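PUA domain-containing protein (Thermoplasma acidophilum DSM 1728, PDB 1Q7H) is of unknown function but combines a Pre-PUA-type region with a PUA domain and, like others of its family, probably binds RNA. Local coordinates at residues K13-Q18 against P48-A53; E32-K37 against A41-G46; P58-L63 against E147-F152; P81-G86 against F116-M121; P92-M97 against G135-I140. All coordinates share one frame; numbering follows the deposited sequence.

Contact 1: residues K13-Q18 against P48-A53. Unlike the reference sequence in segment 13-18: Gln18 (reference Ala).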
# COMPACT_ATOMS: atom_id res chain seq x y z
N LYS A 13 15.24 10.53 -5.51
CA LYS A 13 14.70 11.53 -4.59
C LYS A 13 13.21 11.76 -4.81
O LYS A 13 12.46 11.92 -3.85
CB LYS A 13 15.46 12.85 -4.73
CG LYS A 13 15.10 13.89 -3.69
CD LYS A 13 15.89 15.16 -3.92
CE LYS A 13 15.51 16.25 -2.93
NZ LYS A 13 15.83 15.87 -1.53
N ARG A 14 12.78 11.77 -6.07
CA ARG A 14 11.37 11.99 -6.36
C ARG A 14 10.52 10.89 -5.73
O ARG A 14 9.45 11.15 -5.18
CB ARG A 14 11.12 12.01 -7.87
CG ARG A 14 9.66 12.21 -8.23
CD ARG A 14 9.45 12.29 -9.73
NE ARG A 14 9.64 11.00 -10.39
CZ ARG A 14 8.67 10.11 -10.58
NH1 ARG A 14 7.43 10.38 -10.17
NH2 ARG A 14 8.93 8.97 -11.20
N ILE A 15 10.99 9.65 -5.83
CA ILE A 15 10.27 8.53 -5.27
C ILE A 15 10.30 8.58 -3.74
O ILE A 15 9.31 8.26 -3.10
CB ILE A 15 10.85 7.19 -5.77
CG1 ILE A 15 10.89 7.19 -7.30
CG2 ILE A 15 10.01 6.04 -5.28
CD1 ILE A 15 9.55 7.40 -7.95
N TRP A 16 11.43 8.98 -3.17
CA TRP A 16 11.53 9.07 -1.71
C TRP A 16 10.51 10.07 -1.19
O TRP A 16 9.83 9.82 -0.19
CB TRP A 16 12.92 9.54 -1.25
CG TRP A 16 14.07 8.72 -1.75
CD1 TRP A 16 14.05 7.42 -2.18
CD2 TRP A 16 15.43 9.15 -1.85
NE1 TRP A 16 15.31 7.02 -2.54
CE2 TRP A 16 16.18 8.06 -2.35
CE3 TRP A 16 16.09 10.36 -1.57
CZ2 TRP A 16 17.56 8.14 -2.58
CZ3 TRP A 16 17.46 10.44 -1.80
CH2 TRP A 16 18.18 9.34 -2.29
N GLU A 17 10.42 11.20 -1.87
CA GLU A 17 9.50 12.26 -1.48
C GLU A 17 8.06 11.82 -1.62
O GLU A 17 7.22 12.16 -0.80
CB GLU A 17 9.76 13.51 -2.31
CG GLU A 17 11.17 14.04 -2.21
CD GLU A 17 11.40 15.26 -3.10
OE1 GLU A 17 10.87 15.28 -4.23
OE2 GLU A 17 12.13 16.19 -2.68
N GLN A 18 7.74 11.06 -2.67
CA GLN A 18 6.38 10.58 -2.85
C GLN A 18 5.98 9.66 -1.69
O GLN A 18 4.88 9.76 -1.16
CB GLN A 18 6.24 9.82 -4.16
CG GLN A 18 6.17 10.73 -5.37
CD GLN A 18 4.85 11.48 -5.45
OE1 GLN A 18 4.74 12.47 -6.16
NE2 GLN A 18 3.84 10.98 -4.74
N PRO A 48 10.57 -5.66 -5.22
CA PRO A 48 9.83 -4.49 -5.71
C PRO A 48 9.28 -3.71 -4.51
O PRO A 48 8.61 -4.28 -3.65
CB PRO A 48 8.73 -5.12 -6.57
CG PRO A 48 8.50 -6.45 -5.93
CD PRO A 48 9.91 -6.92 -5.62
N MSE A 49 9.58 -2.42 -4.46
CA MSE A 49 9.16 -1.57 -3.34
C MSE A 49 8.09 -0.53 -3.66
O MSE A 49 7.25 -0.21 -2.81
CB MSE A 49 10.40 -0.90 -2.75
CG MSE A 49 11.42 -1.91 -2.22
SE MSE A 49 10.79 -2.81 -0.60
CE MSE A 49 12.36 -3.82 -0.12
N VAL A 50 8.10 -0.00 -4.88
CA VAL A 50 7.10 0.99 -5.27
C VAL A 50 6.64 0.69 -6.69
O VAL A 50 7.45 0.50 -7.59
CB VAL A 50 7.67 2.42 -5.23
CG1 VAL A 50 6.58 3.41 -5.57
CG2 VAL A 50 8.25 2.72 -3.86
N PHE A 51 5.32 0.64 -6.89
CA PHE A 51 4.77 0.38 -8.21
C PHE A 51 4.19 1.67 -8.78
O PHE A 51 3.59 2.48 -8.07
CB PHE A 51 3.64 -0.66 -8.14
CG PHE A 51 4.08 -2.00 -7.65
CD1 PHE A 51 4.92 -2.80 -8.42
CD2 PHE A 51 3.64 -2.48 -6.42
CE1 PHE A 51 5.32 -4.06 -7.97
CE2 PHE A 51 4.04 -3.74 -5.96
CZ PHE A 51 4.88 -4.53 -6.74
N GLN A 52 4.39 1.86 -10.08
CA GLN A 52 3.85 3.00 -10.78
C GLN A 52 2.75 2.39 -11.64
O GLN A 52 3.02 1.86 -12.72
CB GLN A 52 4.92 3.64 -11.66
CG GLN A 52 4.45 4.81 -12.53
CD GLN A 52 3.97 6.01 -11.72
OE1 GLN A 52 2.81 6.07 -11.31
NE2 GLN A 52 4.86 6.97 -11.50
N ALA A 53 1.52 2.42 -11.15
CA ALA A 53 0.39 1.86 -11.87
C ALA A 53 -0.75 2.85 -11.67
O ALA A 53 -1.69 2.58 -10.92
CB ALA A 53 0.02 0.50 -11.31
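Helix 9-20 packs over one face of the antiparallel N-terminal sheet, in the region assigned to the DUF1947 (Pre-PUA) family, and here Ile15 of the helix meets Val50 of strand 47-52. The join is made by two methyl groups: CG2 of Ile15 lies 4.0 Å from CG2 of Val50. The two side chains reach out from facing backbones and slide past each other in opposite directions, touching only through these methyls. In Ile15 a chi1 of -54° sets CG1 beside the backbone N and leaves CG2 to carry the touch; in Val50 it is the branch anti to the carbonyl carbon that answers. The backbones stay well apart, Ile15 CA and Val50 CA being 8.2 Å from each other. Leu56 touches both residues, and Leu31 and Tyr42 add to the apolar surroundings of Ile15.

Next to Ile15 in the sequence, Arg14 sends its extended chain (chi1 179°) outward from the helix toward the strand, and its guanidinium comes loosely near the Gln52 side chain, the amide lying about at the edge of the group. Over one face of the guanidinium lies Ile15 CD1, 3.7 Å above the plane and displaced toward the rim. On the strand, selenomethionine Met49 and Val50 together oppose Tyr42 in a classic beta bulge.

The chemistry is that of a small apolar interface with a polar margin: Ile15 and Val50 are buried and held by apolar contact, whereas the Arg14 charge stays at the exposed border, its flat face partly covered by a methyl group.

Contact 2: residues E32-K37 against A41-G46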
# COMPACT_ATOMS: atom_id res chain seq x y z
N GLU A 32 16.32 0.59 -8.34
CA GLU A 32 16.44 0.07 -9.69
C GLU A 32 15.02 0.14 -10.24
O GLU A 32 14.07 -0.11 -9.50
CB GLU A 32 16.88 -1.38 -9.72
CG GLU A 32 18.22 -1.65 -9.11
CD GLU A 32 18.58 -3.11 -9.25
OE1 GLU A 32 19.10 -3.50 -10.32
OE2 GLU A 32 18.33 -3.87 -8.30
N VAL A 33 14.88 0.48 -11.51
CA VAL A 33 13.56 0.57 -12.09
C VAL A 33 13.41 -0.45 -13.21
O VAL A 33 14.39 -0.80 -13.86
CB VAL A 33 13.30 2.00 -12.63
CG1 VAL A 33 14.22 2.28 -13.82
CG2 VAL A 33 11.84 2.16 -12.99
N ALA A 34 12.19 -0.94 -13.41
CA ALA A 34 11.91 -1.91 -14.45
C ALA A 34 10.53 -1.60 -15.02
O ALA A 34 9.72 -0.97 -14.35
CB ALA A 34 11.94 -3.32 -13.88
N ALA A 35 10.26 -2.02 -16.26
CA ALA A 35 8.98 -1.72 -16.88
C ALA A 35 8.19 -2.90 -17.47
O ALA A 35 8.66 -4.03 -17.55
CB ALA A 35 9.18 -0.66 -17.95
N GLN A 36 6.95 -2.58 -17.86
CA GLN A 36 6.01 -3.51 -18.48
C GLN A 36 5.09 -2.57 -19.27
O GLN A 36 4.08 -3.00 -19.85
CB GLN A 36 5.17 -4.25 -17.44
CG GLN A 36 5.94 -5.07 -16.42
CD GLN A 36 6.54 -6.34 -17.00
OE1 GLN A 36 5.90 -7.02 -17.81
NE2 GLN A 36 7.75 -6.68 -16.57
N LYS A 37 5.45 -1.29 -19.27
CA LYS A 37 4.72 -0.22 -19.93
C LYS A 37 3.24 -0.18 -19.59
O LYS A 37 2.46 0.56 -20.18
CB LYS A 37 4.93 -0.28 -21.45
CG LYS A 37 6.25 0.33 -21.87
CD LYS A 37 6.32 1.79 -21.44
CE LYS A 37 7.74 2.30 -21.44
NZ LYS A 37 7.90 3.57 -22.19
N ALA A 41 8.25 -0.62 -11.80
CA ALA A 41 8.50 -0.94 -10.41
C ALA A 41 9.87 -0.48 -9.99
O ALA A 41 10.82 -0.53 -10.78
CB ALA A 41 8.35 -2.45 -10.17
N TYR A 42 9.97 -0.01 -8.76
CA TYR A 42 11.24 0.44 -8.20
C TYR A 42 11.64 -0.59 -7.14
O TYR A 42 10.89 -0.84 -6.19
CB TYR A 42 11.06 1.83 -7.60
CG TYR A 42 10.63 2.85 -8.62
CD1 TYR A 42 11.57 3.61 -9.32
CD2 TYR A 42 9.28 3.03 -8.93
CE1 TYR A 42 11.18 4.52 -10.30
CE2 TYR A 42 8.88 3.93 -9.91
CZ TYR A 42 9.83 4.68 -10.59
OH TYR A 42 9.45 5.56 -11.58
N TYR A 43 12.81 -1.18 -7.33
CA TYR A 43 13.34 -2.21 -6.44
C TYR A 43 14.39 -1.68 -5.48
O TYR A 43 15.14 -0.75 -5.80
CB TYR A 43 14.01 -3.32 -7.26
CG TYR A 43 13.11 -4.15 -8.14
CD1 TYR A 43 12.89 -5.50 -7.86
CD2 TYR A 43 12.50 -3.61 -9.28
CE1 TYR A 43 12.10 -6.29 -8.68
CE2 TYR A 43 11.71 -4.39 -10.11
CZ TYR A 43 11.51 -5.73 -9.80
OH TYR A 43 10.71 -6.50 -10.62
N ILE A 44 14.43 -2.29 -4.30
CA ILE A 44 15.43 -2.00 -3.29
C ILE A 44 15.93 -3.40 -2.93
O ILE A 44 15.14 -4.27 -2.56
CB ILE A 44 14.87 -1.34 -2.02
CG1 ILE A 44 14.46 0.10 -2.31
CG2 ILE A 44 15.95 -1.32 -0.93
CD1 ILE A 44 13.88 0.85 -1.10
N GLY A 45 17.22 -3.64 -3.10
CA GLY A 45 17.77 -4.95 -2.79
C GLY A 45 17.07 -6.13 -3.44
O GLY A 45 16.85 -7.15 -2.78
N GLY A 46 16.71 -6.03 -4.71
CA GLY A 46 16.08 -7.17 -5.35
C GLY A 46 14.58 -7.38 -5.14
O GLY A 46 14.00 -8.30 -5.73
O HOH W 1 17.46 -3.52 -6.03
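Tyr42 and Val33 stand side by side on one face of the hairpin made by strands 32-35 and 40-44, pointing the same way from a non-hydrogen-bonded antiparallel pair. Followed outward, Tyr42 begins with CB 4.1 Å from the carbonyl oxygen O of Glu32. With CG anti to the carbonyl carbon (chi1 -61°), the ring then runs alongside Val33: CD1 is 4.0 Å from Val33 CG2, CE1 comes closest at 3.6 Å from Val33 CG2, and CZ is again 4.0 Å from that methyl. The methyl thus sits over the ring face, 28° off the normal through the centroid, a CH-pi contact. Beyond CZ the hydroxyl end packs toward Arg14 of helix 9-20. A serine in place of Tyr42 would probably leave the Val33 methyl without its aromatic partner and open a gap between the hairpin and Arg14 and Ile15 of the helix.

Glu32 with Tyr43 and Ala34 with Ala41 form the flanking hydrogen-bonded pairs, each closed by two backbone bonds; Tyr43 N to Glu32 O is the shortest at 2.7 Å. On that other face, Ala34 CB touches Tyr43 CE2 at 3.9 Å. Where strand 32-35 begins and strand 40-44 has ended, a water gives a proton to Glu32 OE2 at 2.5 Å and accepts one from Gly46 N at 2.9 Å, bridging carboxylate and turn.

Four backbone bonds fix the register, and the CH-pi contact adds dispersion on one face; through the water, the Glu32 charge probably steadies the glycine turn that follows strand 40-44.

Contact 3: residues P58-L63 against E147-F152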
# COMPACT_ATOMS: atom_id res chain seq x y z
N PRO A 58 3.02 1.82 -2.79
CA PRO A 58 4.11 1.11 -2.10
C PRO A 58 3.73 -0.36 -2.15
O PRO A 58 2.55 -0.69 -2.13
CB PRO A 58 4.03 1.66 -0.68
CG PRO A 58 2.53 1.94 -0.52
CD PRO A 58 2.21 2.61 -1.85
N SER A 59 4.71 -1.25 -2.22
CA SER A 59 4.41 -2.68 -2.25
C SER A 59 4.18 -3.13 -0.81
O SER A 59 4.53 -2.42 0.13
CB SER A 59 5.58 -3.47 -2.84
OG SER A 59 6.63 -3.57 -1.91
N VAL A 60 3.61 -4.32 -0.64
CA VAL A 60 3.41 -4.81 0.71
C VAL A 60 4.78 -5.06 1.34
O VAL A 60 4.90 -5.02 2.56
CB VAL A 60 2.57 -6.11 0.75
CG1 VAL A 60 1.10 -5.77 0.50
CG2 VAL A 60 3.08 -7.10 -0.30
N TYR A 61 5.81 -5.28 0.52
CA TYR A 61 7.15 -5.50 1.07
C TYR A 61 7.67 -4.19 1.66
O TYR A 61 8.26 -4.18 2.73
CB TYR A 61 8.14 -5.98 0.01
CG TYR A 61 7.68 -7.20 -0.75
CD1 TYR A 61 6.96 -8.21 -0.10
CD2 TYR A 61 7.94 -7.34 -2.11
CE1 TYR A 61 6.52 -9.34 -0.80
CE2 TYR A 61 7.50 -8.45 -2.82
CZ TYR A 61 6.79 -9.45 -2.16
OH TYR A 61 6.36 -10.53 -2.87
N LEU A 62 7.44 -3.09 0.94
CA LEU A 62 7.89 -1.80 1.45
C LEU A 62 7.10 -1.45 2.71
O LEU A 62 7.67 -0.95 3.68
CB LEU A 62 7.71 -0.70 0.40
CG LEU A 62 8.07 0.71 0.90
CD1 LEU A 62 9.51 0.72 1.43
CD2 LEU A 62 7.94 1.71 -0.23
N LEU A 63 5.80 -1.71 2.71
CA LEU A 63 4.99 -1.40 3.88
C LEU A 63 5.54 -2.09 5.14
O LEU A 63 5.47 -1.55 6.25
CB LEU A 63 3.54 -1.82 3.66
CG LEU A 63 2.71 -1.01 2.65
CD1 LEU A 63 1.29 -1.55 2.65
CD2 LEU A 63 2.69 0.46 3.02
N GLU A 147 -1.18 -9.12 -9.59
CA GLU A 147 -0.56 -8.91 -10.90
C GLU A 147 0.72 -8.10 -10.85
O GLU A 147 1.65 -8.36 -11.61
CB GLU A 147 -1.55 -8.25 -11.86
CG GLU A 147 -2.32 -7.09 -11.25
CD GLU A 147 -3.00 -6.21 -12.31
OE1 GLU A 147 -3.67 -6.77 -13.21
OE2 GLU A 147 -2.87 -4.97 -12.22
N LEU A 148 0.78 -7.11 -9.96
CA LEU A 148 1.98 -6.29 -9.85
C LEU A 148 3.17 -7.14 -9.40
O LEU A 148 4.27 -7.02 -9.95
CB LEU A 148 1.74 -5.14 -8.88
CG LEU A 148 0.67 -4.16 -9.37
CD1 LEU A 148 0.33 -3.12 -8.30
CD2 LEU A 148 1.19 -3.48 -10.62
N ILE A 149 2.95 -8.01 -8.42
CA ILE A 149 4.02 -8.86 -7.92
C ILE A 149 4.40 -9.97 -8.90
O ILE A 149 5.56 -10.34 -8.99
CB ILE A 149 3.64 -9.46 -6.53
CG1 ILE A 149 4.00 -8.44 -5.44
CG2 ILE A 149 4.36 -10.79 -6.28
CD1 ILE A 149 3.54 -8.84 -4.07
N ARG A 150 3.42 -10.49 -9.64
CA ARG A 150 3.71 -11.54 -10.61
C ARG A 150 4.46 -10.94 -11.78
O ARG A 150 5.30 -11.59 -12.40
CB ARG A 150 2.42 -12.21 -11.11
CG ARG A 150 1.65 -13.01 -10.06
CD ARG A 150 0.55 -13.87 -10.70
NE ARG A 150 -0.39 -13.07 -11.49
CZ ARG A 150 -1.50 -12.50 -11.02
NH1 ARG A 150 -1.83 -12.62 -9.74
NH2 ARG A 150 -2.27 -11.78 -11.83
N ALA A 151 4.18 -9.67 -12.08
CA ALA A 151 4.84 -8.99 -13.18
C ALA A 151 6.25 -8.50 -12.82
O ALA A 151 7.09 -8.34 -13.70
CB ALA A 151 4.00 -7.82 -13.64
N PHE A 152 6.49 -8.24 -11.54
CA PHE A 152 7.80 -7.75 -11.12
C PHE A 152 8.44 -8.64 -10.09
O PHE A 152 8.57 -8.27 -8.92
CB PHE A 152 7.66 -6.34 -10.58
CG PHE A 152 7.20 -5.35 -11.60
CD1 PHE A 152 8.05 -4.97 -12.63
CD2 PHE A 152 5.91 -4.85 -11.57
CE1 PHE A 152 7.62 -4.10 -13.62
CE2 PHE A 152 5.46 -3.99 -12.55
CZ PHE A 152 6.32 -3.61 -13.58
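Val60 and Tyr61, the first two residues of helix 60-65, both close on Ile149 of helix 147-151, and the chain reaches them from Pro58 through Ser59. Ser59 OG accepts from Leu62 N at 3.0 Å in a fairly straight bond (159°) and from Tyr61 N in a weak one, which makes the serine the N-cap of the helix. The same hydroxyl is also hydrogen-bonded to the carbonyl oxygen of Pro48.

Val60 follows with CG2 placed between its backbone N and carbonyl carbon, 4.2 Å from Ile149 CD1; the two side chains cross at about a right angle. Here the short helix that follows the Pre-PUA sheet meets the C-terminal helix of the chain, and His142 of strand 136-142 touches Ser59, Val60 and Ile149 alike.

Tyr61 comes at Ile149 from the opposite direction. Its OH is 3.5 Å from Ile149 CD1 and 4.0 Å from Ile149 CG2, while Tyr61 CZ is 3.8 Å from CD1, so the phenol end rests against both branches of the isoleucine. A glycine in place of Tyr61 would probably open a gap beside Ile149, leaving Val60 to hold its CD1 across this contact. Pro48 touches the tyrosine as well.

Leu62, whose amide feeds the cap, turns instead toward Val50 and Ile26. Leu63 closes the first helical turn, its N bonded to Ser59 O at 3.0 Å, and packs on Phe108 of strand 106-111.

Contact 4: residues P81-G86 against F116-M121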
# COMPACT_ATOMS: atom_id res chain seq x y z
N PRO A 81 -7.54 -13.23 5.52
CA PRO A 81 -7.39 -14.17 4.39
C PRO A 81 -7.99 -13.68 3.06
O PRO A 81 -7.44 -13.92 2.00
CB PRO A 81 -8.10 -15.44 4.89
CG PRO A 81 -8.04 -15.32 6.39
CD PRO A 81 -8.27 -13.85 6.63
N HIS A 82 -9.12 -12.99 3.12
CA HIS A 82 -9.74 -12.52 1.89
C HIS A 82 -9.06 -11.26 1.39
O HIS A 82 -8.94 -11.04 0.18
CB HIS A 82 -11.25 -12.34 2.13
CG HIS A 82 -11.88 -13.55 2.75
ND1 HIS A 82 -11.79 -14.81 2.19
CD2 HIS A 82 -12.48 -13.72 3.95
CE1 HIS A 82 -12.29 -15.70 3.03
NE2 HIS A 82 -12.71 -15.07 4.10
N ILE A 83 -8.59 -10.43 2.31
CA ILE A 83 -7.90 -9.22 1.90
C ILE A 83 -6.61 -9.69 1.21
O ILE A 83 -6.19 -9.12 0.22
CB ILE A 83 -7.55 -8.34 3.12
CG1 ILE A 83 -8.84 -7.76 3.73
CG2 ILE A 83 -6.58 -7.24 2.72
CD1 ILE A 83 -9.70 -6.97 2.76
N LEU A 84 -6.01 -10.76 1.73
CA LEU A 84 -4.79 -11.29 1.13
C LEU A 84 -5.02 -11.75 -0.30
O LEU A 84 -4.08 -11.88 -1.07
CB LEU A 84 -4.23 -12.45 1.97
CG LEU A 84 -3.44 -11.94 3.18
CD1 LEU A 84 -3.15 -13.08 4.15
CD2 LEU A 84 -2.14 -11.31 2.68
N ASN A 85 -6.29 -11.98 -0.64
CA ASN A 85 -6.67 -12.40 -1.98
C ASN A 85 -7.25 -11.27 -2.82
O ASN A 85 -7.77 -11.51 -3.91
CB ASN A 85 -7.67 -13.56 -1.92
CG ASN A 85 -7.03 -14.84 -1.43
OD1 ASN A 85 -5.88 -15.13 -1.74
ND2 ASN A 85 -7.78 -15.61 -0.66
N GLY A 86 -7.18 -10.03 -2.32
CA GLY A 86 -7.69 -8.90 -3.08
C GLY A 86 -9.15 -8.52 -2.92
O GLY A 86 -9.67 -7.68 -3.63
N PHE A 116 1.68 -5.58 7.53
CA PHE A 116 0.80 -5.06 6.49
C PHE A 116 0.49 -6.11 5.44
O PHE A 116 1.34 -6.93 5.09
CB PHE A 116 1.43 -3.82 5.86
CG PHE A 116 1.36 -2.61 6.75
CD1 PHE A 116 0.24 -1.78 6.73
CD2 PHE A 116 2.37 -2.35 7.67
CE1 PHE A 116 0.13 -0.71 7.61
CE2 PHE A 116 2.27 -1.28 8.56
CZ PHE A 116 1.15 -0.46 8.53
N ILE A 117 -0.73 -6.08 4.93
CA ILE A 117 -1.16 -7.08 3.96
C ILE A 117 -1.69 -6.54 2.64
O ILE A 117 -1.79 -7.29 1.68
CB ILE A 117 -2.23 -7.98 4.59
CG1 ILE A 117 -3.43 -7.13 5.01
CG2 ILE A 117 -1.63 -8.74 5.79
CD1 ILE A 117 -4.54 -7.92 5.70
N ALA A 118 -2.03 -5.26 2.57
CA ALA A 118 -2.53 -4.72 1.32
C ALA A 118 -2.55 -3.21 1.28
O ALA A 118 -2.36 -2.54 2.30
CB ALA A 118 -3.95 -5.25 1.05
N VAL A 119 -2.75 -2.68 0.08
CA VAL A 119 -2.87 -1.25 -0.13
C VAL A 119 -4.28 -1.08 -0.67
O VAL A 119 -4.74 -1.89 -1.48
CB VAL A 119 -1.88 -0.70 -1.17
CG1 VAL A 119 -2.11 0.82 -1.36
CG2 VAL A 119 -0.46 -0.95 -0.69
N GLY A 120 -4.99 -0.07 -0.20
CA GLY A 120 -6.33 0.15 -0.67
C GLY A 120 -6.62 1.60 -0.96
O GLY A 120 -5.78 2.48 -0.77
N MSE A 121 -7.83 1.85 -1.43
CA MSE A 121 -8.28 3.19 -1.74
C MSE A 121 -9.59 3.28 -0.95
O MSE A 121 -10.51 2.49 -1.15
CB MSE A 121 -8.54 3.30 -3.24
CG MSE A 121 -8.08 4.61 -3.85
SE MSE A 121 -6.14 4.87 -3.77
CE MSE A 121 -6.13 6.78 -4.07
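Flat groups play no part where Ile83 and Leu84 meet Ile117 and Ala118: every touching atom is an aliphatic carbon, and no ring face or edge enters the contact. Ile83 CG2 touches two partners at once, 3.7 Å from Ile117 CD1 and 3.7 Å from Ala118 CB. Leu84 reaches the root of the same isoleucine, its CD2 lying 3.8 Å from Ile117 CB. Both side chains cross that of Ile117 at about a right angle. A chi1 of 60° holds Ile117 CG1 between the backbone N and the carbonyl carbon, from where CD1 extends to Ile83 while CB and CG2 are left to Leu84.

Ile117 and Ala118 can both face the helix because they share a classic beta bulge opposite Val109. On the other side a Schellman motif ends helix 80-83, with Gly86 at positive phi as C-prime: Ser87 N bonds to His82 O, and Gly86 N to Ile83 O at 2.9 Å.

The short helix therefore covers strand 116-122 within the PUA domain. Strand 106-111 flanks that strand through Val109, strand 136-142 brings Ile140 against Ala118, and Pro144 touches Leu84, whose side chain lies about 7 Å from a bound zinc ion.

Contact 5: residues P92-M97 against G135-I140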
# COMPACT_ATOMS: atom_id res chain seq x y z
N PRO A 92 -17.36 -4.04 8.75
CA PRO A 92 -17.46 -4.97 9.89
C PRO A 92 -16.13 -5.62 10.26
O PRO A 92 -15.95 -6.07 11.40
CB PRO A 92 -18.47 -6.01 9.40
CG PRO A 92 -19.30 -5.25 8.44
CD PRO A 92 -18.28 -4.45 7.68
N GLY A 93 -15.21 -5.70 9.31
CA GLY A 93 -13.93 -6.33 9.60
C GLY A 93 -12.85 -5.36 10.03
O GLY A 93 -11.69 -5.76 10.22
N ILE A 94 -13.20 -4.09 10.18
CA ILE A 94 -12.21 -3.10 10.59
C ILE A 94 -12.16 -2.92 12.11
O ILE A 94 -13.18 -2.67 12.75
CB ILE A 94 -12.49 -1.73 9.92
CG1 ILE A 94 -12.18 -1.84 8.42
CG2 ILE A 94 -11.65 -0.63 10.57
CD1 ILE A 94 -12.46 -0.57 7.63
N VAL A 95 -10.97 -3.08 12.67
CA VAL A 95 -10.76 -2.95 14.10
C VAL A 95 -10.48 -1.49 14.48
O VAL A 95 -11.01 -0.97 15.46
CB VAL A 95 -9.58 -3.83 14.55
CG1 VAL A 95 -9.36 -3.70 16.04
CG2 VAL A 95 -9.86 -5.27 14.18
N SER A 96 -9.63 -0.82 13.69
CA SER A 96 -9.30 0.57 13.96
C SER A 96 -8.71 1.18 12.71
O SER A 96 -8.32 0.48 11.79
CB SER A 96 -8.28 0.66 15.11
OG SER A 96 -7.07 0.01 14.75
N MSE A 97 -8.64 2.51 12.67
CA MSE A 97 -8.07 3.17 11.51
C MSE A 97 -7.76 4.62 11.84
O MSE A 97 -8.25 5.16 12.84
CB MSE A 97 -9.05 3.09 10.33
CG MSE A 97 -10.31 3.93 10.49
SE MSE A 97 -11.78 3.51 9.26
CE MSE A 97 -11.03 4.09 7.57
N GLY A 135 -20.85 -1.32 5.32
CA GLY A 135 -20.57 -0.75 4.01
C GLY A 135 -19.18 -1.10 3.53
O GLY A 135 -18.37 -1.62 4.29
N LYS A 136 -18.90 -0.82 2.26
CA LYS A 136 -17.59 -1.09 1.70
C LYS A 136 -16.67 0.04 2.12
O LYS A 136 -16.81 1.18 1.67
CB LYS A 136 -17.67 -1.16 0.17
CG LYS A 136 -16.33 -1.47 -0.49
CD LYS A 136 -16.43 -1.53 -2.00
CE LYS A 136 -17.30 -2.70 -2.46
NZ LYS A 136 -17.32 -2.82 -3.95
N ALA A 137 -15.71 -0.26 2.98
CA ALA A 137 -14.77 0.74 3.47
C ALA A 137 -13.68 1.08 2.46
O ALA A 137 -13.23 2.22 2.37
CB ALA A 137 -14.14 0.27 4.78
N ALA A 138 -13.25 0.09 1.68
CA ALA A 138 -12.20 0.33 0.69
C ALA A 138 -12.12 -0.75 -0.36
O ALA A 138 -12.60 -1.86 -0.17
CB ALA A 138 -10.85 0.42 1.40
N ARG A 139 -11.52 -0.41 -1.49
CA ARG A 139 -11.29 -1.39 -2.53
C ARG A 139 -9.78 -1.65 -2.43
O ARG A 139 -9.02 -0.71 -2.20
CB ARG A 139 -11.65 -0.86 -3.91
CG ARG A 139 -10.83 0.32 -4.41
CD ARG A 139 -11.17 0.63 -5.88
NE ARG A 139 -10.51 1.85 -6.36
CZ ARG A 139 -10.86 3.08 -6.01
NH1 ARG A 139 -11.87 3.27 -5.17
NH2 ARG A 139 -10.18 4.13 -6.46
N ILE A 140 -9.36 -2.90 -2.57
CA ILE A 140 -7.93 -3.22 -2.49
C ILE A 140 -7.27 -3.11 -3.86
O ILE A 140 -7.73 -3.71 -4.83
CB ILE A 140 -7.70 -4.65 -1.92
CG1 ILE A 140 -7.58 -4.62 -0.40
CG2 ILE A 140 -6.39 -5.22 -2.44
CD1 ILE A 140 -8.32 -3.54 0.28
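The backbones of Ile94 and Ala137 stay 8.5 Å apart from CA to CA, too far for strand pairing, so strands 94-97 and 136-142 are joined here through side chains. Ile94 CD1 comes to 3.4 Å from Ala137 CB, closer than usual for two carbons and a sign of tight packing. The isoleucine gets there by an extended arm: CG1 lies anti to the carbonyl carbon (chi1 -70°) and CD1 continues anti at chi2 178°, so the end methyl presses on the alanine. Ala137 meets it from a classic beta bulge shared with Ala138, both opposite strand 89-90. At the more exposed end, Pro92 CD lies 4.4 Å from Gly135 O, a loose approach of the 3-10 turn.

Both partners of the main pair are buried in the PUA domain. Strands 94-97 and 89-90 form the outer ends of its mixed sheet, with strand 136-142 next to 89-90, so the contact joins strands far apart in the order, consistent with the curled, pseudo-barrel sheet of PUA domains. Helix 126-132 lies alongside, where Val129 and Met130 touch Ile94 and Met97. Val73 of strand 72-75 also touches Ile94, and Lys136 and Arg139 form salt bridges with Asp88 and Glu123, respectively.

In the fold
From the N terminus, contact 1 closes the first loop, bringing strand 47-52 back to helix 9-20; the hairpin of contact 2 is nested inside it, and the two share a sheet through backbone bonds between Tyr42 and the bulge at Met49 and Val50. Contact 3 opens next and closes only near the C terminus, so contacts 4 and 5, both within the PUA domain, lie nested in its long loop. Contacts 4 and 5 cross, their segments alternating along the chain, and meet where strands 116-122 and 136-142 pair. Contact 3 touches contacts 1, 2 and 4, tying the N-terminal sheet to the PUA domain, whereas the centres of contacts 2 and 5 are about 30 Å apart.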